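Local coordinates for thiol-activated cytolysin (Desulfobulbus propionicus, PDB 6NAL), which probably forms pores in target membranes, as a cytolysin of a Gram-negative bacterium related to the cholesterol-dependent cytolysins, at residues 378-383 with 457-462. Sequence-based numbering, arbitrary orientation.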
ATOM      1  N   ALA A 378      -1.289  41.421  -4.227  1.00 30.98           N
ATOM      2  CA  ALA A 378      -0.882  40.051  -4.471  1.00 42.77           C
ATOM      3  C   ALA A 378      -2.115  39.173  -4.601  1.00 35.15           C
ATOM      4  O   ALA A 378      -3.171  39.468  -4.052  1.00 36.24           O
ATOM      5  CB  ALA A 378      -0.002  39.543  -3.345  1.00 40.30           C
ATOM      6  N   ARG A 379      -1.988  38.101  -5.341  1.00 39.16           N
ATOM      7  CA  ARG A 379      -3.027  37.095  -5.307  1.00 34.83           C
ATOM      8  C   ARG A 379      -2.400  35.739  -5.095  1.00 31.99           C
ATOM      9  O   ARG A 379      -1.261  35.479  -5.513  1.00 35.59           O
ATOM     10  CB  ARG A 379      -3.866  37.103  -6.565  1.00 39.40           C
ATOM     11  CG  ARG A 379      -3.073  36.941  -7.780  1.00 43.04           C
ATOM     12  CD  ARG A 379      -3.910  37.275  -8.983  1.00 41.23           C
ATOM     13  NE  ARG A 379      -3.182  36.818 -10.155  1.00 41.72           N
ATOM     14  CZ  ARG A 379      -3.412  37.271 -11.375  1.00 45.28           C
ATOM     15  NH1 ARG A 379      -4.386  38.157 -11.566  1.00 45.93           N
ATOM     16  NH2 ARG A 379      -2.682  36.828 -12.389  1.00 48.59           N
ATOM     17  N   PHE A 380      -3.180  34.913  -4.400  1.00 34.90           N
ATOM     18  CA  PHE A 380      -2.872  33.547  -4.003  1.00 32.19           C
ATOM     19  C   PHE A 380      -3.798  32.580  -4.753  1.00 33.37           C
ATOM     20  O   PHE A 380      -5.003  32.820  -4.856  1.00 35.10           O
ATOM     21  CB  PHE A 380      -3.091  33.341  -2.489  1.00 39.43           C
ATOM     22  CG  PHE A 380      -2.133  34.072  -1.593  1.00 38.97           C
ATOM     23  CD1 PHE A 380      -2.411  35.344  -1.188  1.00 36.79           C
ATOM     24  CD2 PHE A 380      -1.000  33.457  -1.105  1.00 37.71           C
ATOM     25  CE1 PHE A 380      -1.558  36.045  -0.368  1.00 48.55           C
ATOM     26  CE2 PHE A 380      -0.137  34.160  -0.263  1.00 46.91           C
ATOM     27  CZ  PHE A 380      -0.436  35.459   0.104  1.00 39.52           C
ATOM     28  N   THR A 381      -3.251  31.465  -5.235  1.00 30.37           N
ATOM     29  CA  THR A 381      -4.041  30.360  -5.785  1.00 31.03           C
ATOM     30  C   THR A 381      -3.653  29.066  -5.082  1.00 37.40           C
ATOM     31  O   THR A 381      -2.471  28.697  -5.059  1.00 40.04           O
ATOM     32  CB  THR A 381      -3.818  30.235  -7.285  1.00 37.80           C
ATOM     33  OG1 THR A 381      -4.006  31.521  -7.869  1.00 48.35           O
ATOM     34  CG2 THR A 381      -4.810  29.274  -7.933  1.00 40.09           C
ATOM     35  N   VAL A 382      -4.630  28.400  -4.480  1.00 34.40           N
ATOM     36  CA  VAL A 382      -4.399  27.152  -3.768  1.00 29.17           C
ATOM     37  C   VAL A 382      -5.404  26.114  -4.251  1.00 36.32           C
ATOM     38  O   VAL A 382      -6.603  26.384  -4.294  1.00 32.73           O
ATOM     39  CB  VAL A 382      -4.492  27.331  -2.252  1.00 31.51           C
ATOM     40  CG1 VAL A 382      -4.225  25.977  -1.597  1.00 34.06           C
ATOM     41  CG2 VAL A 382      -3.510  28.362  -1.791  1.00 35.51           C
ATOM     42  N   THR A 383      -4.903  24.948  -4.668  1.00 33.29           N
ATOM     43  CA  THR A 383      -5.726  23.855  -5.163  1.00 37.86           C
ATOM     44  C   THR A 383      -5.258  22.545  -4.527  1.00 35.94           C
ATOM     45  O   THR A 383      -4.143  22.437  -4.017  1.00 33.94           O
ATOM     46  CB  THR A 383      -5.675  23.762  -6.702  1.00 39.76           C
ATOM     47  OG1 THR A 383      -4.374  23.321  -7.092  1.00 47.48           O
ATOM     48  CG2 THR A 383      -6.022  25.145  -7.364  1.00 38.99           C
ATOM     49  N   VAL A 457       3.038  30.051   3.856  1.00 40.82           N
ATOM     50  CA  VAL A 457       3.670  30.746   2.742  1.00 40.23           C
ATOM     51  C   VAL A 457       3.559  32.236   3.000  1.00 42.34           C
ATOM     52  O   VAL A 457       2.450  32.762   3.158  1.00 46.45           O
ATOM     53  CB  VAL A 457       3.078  30.359   1.372  1.00 45.00           C
ATOM     54  CG1 VAL A 457       2.874  28.853   1.270  1.00 44.73           C
ATOM     55  CG2 VAL A 457       1.816  31.038   1.083  1.00 47.25           C
ATOM     56  N   SER A 458       4.709  32.905   3.091  1.00 43.29           N
ATOM     57  CA  SER A 458       4.782  34.340   3.351  1.00 39.44           C
ATOM     58  C   SER A 458       5.316  35.038   2.115  1.00 35.69           C
ATOM     59  O   SER A 458       6.322  34.614   1.550  1.00 42.59           O
ATOM     60  CB  SER A 458       5.706  34.654   4.532  1.00 47.19           C
ATOM     61  OG  SER A 458       5.369  33.874   5.658  1.00 52.80           O
ATOM     62  N   ILE A 459       4.656  36.077   1.688  1.00 34.55           N
ATOM     63  CA  ILE A 459       5.260  36.928   0.687  1.00 37.94           C
ATOM     64  C   ILE A 459       5.444  38.291   1.324  1.00 38.14           C
ATOM     65  O   ILE A 459       4.655  38.716   2.173  1.00 39.08           O
ATOM     66  CB  ILE A 459       4.439  37.023  -0.616  1.00 31.42           C
ATOM     67  CG1 ILE A 459       3.023  37.493  -0.345  1.00 32.53           C
ATOM     68  CG2 ILE A 459       4.469  35.712  -1.354  1.00 36.37           C
ATOM     69  CD1 ILE A 459       2.265  37.729  -1.629  1.00 36.31           C
ATOM     70  N   GLY A 460       6.507  38.964   0.928  1.00 36.15           N
ATOM     71  CA  GLY A 460       6.744  40.318   1.367  1.00 34.19           C
ATOM     72  C   GLY A 460       7.520  41.068   0.313  1.00 35.53           C
ATOM     73  O   GLY A 460       7.520  40.677  -0.870  1.00 33.70           O
ATOM     74  N   GLY A 461       8.197  42.137   0.729  1.00 38.22           N
ATOM     75  CA  GLY A 461       9.028  42.866  -0.199  1.00 40.76           C
ATOM     76  C   GLY A 461       8.263  43.999  -0.833  1.00 38.73           C
ATOM     77  O   GLY A 461       7.254  44.474  -0.296  1.00 38.97           O
ATOM     78  N   THR A 462       8.774  44.464  -1.966  1.00 41.45           N
ATOM     79  CA  THR A 462       8.159  45.559  -2.705  1.00 51.18           C
ATOM     80  C   THR A 462       7.922  45.087  -4.120  1.00 45.10           C
ATOM     81  O   THR A 462       8.338  43.988  -4.478  1.00 46.59           O
ATOM     82  CB  THR A 462       9.047  46.803  -2.782  1.00 44.78           C
ATOM     83  OG1 THR A 462      10.157  46.464  -3.609  1.00 43.43           O
ATOM     84  CG2 THR A 462       9.491  47.262  -1.399  1.00 41.66           C
TER
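Ala378 and Phe380 meet Val457 and Ile459 in an apolar contact between the two sheets of a beta sandwich, the C-terminal domain of this cytolysin, far from the centre of the chain. Face-to-face packing of sheets joins strands through their side chains, and this pair is a compact example. Strand 378-389 belongs to a four-stranded antiparallel sheet and strand 454-462 to the opposing one, next to strand 349-372. The two short segments run nearly antiparallel, at 162°, with axes 9.9 Å apart at closest approach, a separation bridged by side chains rather than by backbone pairing. All four touching residues are buried. Phe380 reaches across from one sheet, and its ring meets both partners by its outer end: CE2 lies 3.9 Å from CG2 of Val457, which sits at the ring edge close to the ring plane, whereas CZ meets CD1 of Ile459 obliquely, also at 3.9 Å. Ile459 reaches back from the facing sheet. Its chi1 of 56° places CG1 on the side of CB flanked by both N and C, and the chain then extends (chi2 174°), carrying CD1 across to Phe380 and Ala378. Thr429 of strand 422-432 touches both Phe380 and Ile459, while Phe468 packs on Ile459 from strand 465-471, so neighbouring strands of both sheets continue this interior. Between the two inward-pointing residues of strand 378-389, the CB of Arg379 leaves the backbone away from strand 454-462, and its NE forms a salt bridge with OE1 of Glu430. Packing is tightest at the small residue, where CB of Ala378 approaches CD1 of Ile459 to 3.4 Å, closer than usual for two carbons.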